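Local coordinates for protein 16.4 kDa salivary peptide (Culex quinquefasciatus, PDB 7KC8) that is a mosquito salivary protein of unknown function with a beta-trefoil fold that may bind sugars, at residues P70-V74 with H114-K118. Sequence-based numbering, arbitrary orientation.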
ATOM      1  N   PRO A  70     -11.042  -5.820 -11.968  1.00 33.91           N
ATOM      2  CA  PRO A  70     -10.056  -4.733 -11.996  1.00 35.64           C
ATOM      3  C   PRO A  70      -8.682  -5.097 -11.440  1.00 36.12           C
ATOM      4  O   PRO A  70      -7.779  -4.252 -11.474  1.00 37.96           O
ATOM      5  CB  PRO A  70     -10.722  -3.650 -11.138  1.00 38.22           C
ATOM      6  CG  PRO A  70     -11.586  -4.416 -10.187  1.00 41.85           C
ATOM      7  CD  PRO A  70     -12.075  -5.614 -10.937  1.00 36.78           C
ATOM      8  N   GLY A  71      -8.481  -6.308 -10.932  1.00 33.14           N
ATOM      9  CA  GLY A  71      -7.216  -6.706 -10.349  1.00 31.13           C
ATOM     10  C   GLY A  71      -7.396  -7.247  -8.947  1.00 33.69           C
ATOM     11  O   GLY A  71      -8.486  -7.240  -8.380  1.00 36.83           O
ATOM     12  N   ARG A  72      -6.289  -7.725  -8.382  1.00 32.22           N
ATOM     13  CA  ARG A  72      -6.304  -8.286  -7.034  1.00 29.86           C
ATOM     14  C   ARG A  72      -6.453  -7.156  -6.021  1.00 27.34           C
ATOM     15  O   ARG A  72      -5.539  -6.341  -5.853  1.00 24.49           O
ATOM     16  CB  ARG A  72      -5.033  -9.089  -6.767  1.00 27.80           C
ATOM     17  CG  ARG A  72      -5.005  -9.718  -5.374  1.00 30.81           C
ATOM     18  CD  ARG A  72      -3.706 -10.431  -5.098  1.00 28.50           C
ATOM     19  NE  ARG A  72      -3.407 -11.425  -6.116  1.00 28.13           N
ATOM     20  CZ  ARG A  72      -3.831 -12.685  -6.076  1.00 34.56           C
ATOM     21  NH1 ARG A  72      -4.568 -13.121  -5.063  1.00 24.90           N
ATOM     22  NH2 ARG A  72      -3.506 -13.516  -7.054  1.00 39.34           N
ATOM     23  N   ALA A  73      -7.594  -7.119  -5.336  1.00 26.55           N
ATOM     24  CA  ALA A  73      -7.908  -5.992  -4.466  1.00 28.34           C
ATOM     25  C   ALA A  73      -6.955  -5.942  -3.282  1.00 23.52           C
ATOM     26  O   ALA A  73      -6.588  -6.971  -2.714  1.00 26.35           O
ATOM     27  CB  ALA A  73      -9.352  -6.075  -3.973  1.00 27.06           C
ATOM     28  N   VAL A  74      -6.545  -4.728  -2.934  1.00 26.13           N
ATOM     29  CA  VAL A  74      -5.671  -4.429  -1.805  1.00 24.08           C
ATOM     30  C   VAL A  74      -6.483  -3.607  -0.804  1.00 25.74           C
ATOM     31  O   VAL A  74      -7.163  -2.647  -1.191  1.00 26.10           O
ATOM     32  CB  VAL A  74      -4.419  -3.656  -2.280  1.00 27.53           C
ATOM     33  CG1 VAL A  74      -3.589  -3.098  -1.116  1.00 16.27           C
ATOM     34  CG2 VAL A  74      -3.569  -4.521  -3.211  1.00 20.02           C
ATOM     35  N   HIS A 114      -8.794   2.057  -8.739  1.00 30.03           N
ATOM     36  CA  HIS A 114      -8.684   0.859  -7.917  1.00 27.37           C
ATOM     37  C   HIS A 114      -7.257   0.678  -7.409  1.00 30.91           C
ATOM     38  O   HIS A 114      -6.288   0.967  -8.121  1.00 33.58           O
ATOM     39  CB  HIS A 114      -9.090  -0.377  -8.721  1.00 30.62           C
ATOM     40  CG  HIS A 114     -10.560  -0.471  -8.990  1.00 39.61           C
ATOM     41  ND1 HIS A 114     -11.170   0.191 -10.036  1.00 40.08           N
ATOM     42  CD2 HIS A 114     -11.541  -1.155  -8.352  1.00 32.46           C
ATOM     43  CE1 HIS A 114     -12.464  -0.072 -10.024  1.00 37.63           C
ATOM     44  NE2 HIS A 114     -12.714  -0.884  -9.012  1.00 37.91           N
ATOM     45  N   VAL A 115      -7.129   0.183  -6.178  1.00 28.04           N
ATOM     46  CA  VAL A 115      -5.836  -0.132  -5.574  1.00 24.16           C
ATOM     47  C   VAL A 115      -5.705  -1.645  -5.592  1.00 26.83           C
ATOM     48  O   VAL A 115      -6.413  -2.348  -4.870  1.00 25.65           O
ATOM     49  CB  VAL A 115      -5.702   0.433  -4.153  1.00 28.29           C
ATOM     50  CG1 VAL A 115      -4.307   0.138  -3.570  1.00 19.69           C
ATOM     51  CG2 VAL A 115      -5.936   1.934  -4.155  1.00 29.10           C
ATOM     52  N   VAL A 116      -4.807  -2.147  -6.432  1.00 24.51           N
ATOM     53  CA  VAL A 116      -4.736  -3.555  -6.772  1.00 23.88           C
ATOM     54  C   VAL A 116      -3.276  -3.931  -6.975  1.00 24.29           C
ATOM     55  O   VAL A 116      -2.409  -3.079  -7.180  1.00 20.39           O
ATOM     56  CB  VAL A 116      -5.535  -3.891  -8.060  1.00 29.12           C
ATOM     57  CG1 VAL A 116      -7.003  -3.488  -7.948  1.00 22.67           C
ATOM     58  CG2 VAL A 116      -4.893  -3.216  -9.282  1.00 23.57           C
ATOM     59  N   THR A 117      -3.052  -5.227  -7.008  1.00 23.39           N
ATOM     60  CA  THR A 117      -1.755  -5.770  -7.421  1.00 19.24           C
ATOM     61  C   THR A 117      -1.971  -6.387  -8.805  1.00 28.53           C
ATOM     62  O   THR A 117      -3.079  -6.794  -9.111  1.00 25.30           O
ATOM     63  CB  THR A 117      -1.093  -6.605  -6.325  1.00 22.90           C
ATOM     64  OG1 THR A 117      -1.869  -7.770  -6.099  1.00 25.25           O
ATOM     65  CG2 THR A 117      -0.922  -5.827  -5.042  1.00 24.56           C
ATOM     66  N   LYS A 118      -0.931  -6.428  -9.611  1.00 26.45           N
ATOM     67  CA  LYS A 118      -1.026  -6.990 -10.971  1.00 26.47           C
ATOM     68  C   LYS A 118       0.292  -7.667 -11.316  1.00 29.69           C
ATOM     69  O   LYS A 118       1.328  -7.067 -11.094  1.00 25.90           O
ATOM     70  CB  LYS A 118      -1.233  -5.880 -12.001  1.00 22.71           C
ATOM     71  CG  LYS A 118      -2.587  -5.209 -11.992  1.00 28.51           C
TER
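V74 and T117 meet methyl to methyl on the buried side of two antiparallel strands, CG2 to CG2 at 3.5 Å, which is tight for two carbons. V74 has CG1 anti to its backbone N (chi1 170°), a setting that turns CG2 to T117 while CB and CG1 rest against CG1 of V115, the two valines crossing at about a right angle. W87 and L107 add to this apolar cluster, W87 touching V74 and T117 and L107 touching V74, V115 and T117. The backbones are joined from T117 N to R72 O (3.0 Å) and from V74 N to V115 O (3.1 Å). A weak bond from R72 N to T117 O, 3.4 Å long, completes the hydrogen-bonded pair of R72 and T117. R72 O also takes a CA-H...O contact from V116 CA. On the same face as T117, the R72 chain runs past the threonine hydroxyl, its CD 3.4 Å from T117 OG1. E105 ties the two together, as a salt-bridge partner of R72 and a hydrogen-bond partner of T117 OG1; E64 O and the Y103 ring also engage the guanidinium, holding a charged group in buried surroundings. The other face carries A73 and V116, a non-hydrogen-bonded pair, with V116 CG1 3.7 Å from P70 O. Beyond it the contact loosens into the exposed pair P70 and H114: the CB-CG edge of the P70 ring points at one face of the H114 imidazole, P70 CB 3.8 Å from the ring centroid, a CH-pi contact, and S112 binds H114 ND1. Strand 115-118 pairs with strand 105-109 on one edge and with the sequence-distant strand 72-77 on the other, both antiparallel, in a beta-trefoil of the ricin-like family.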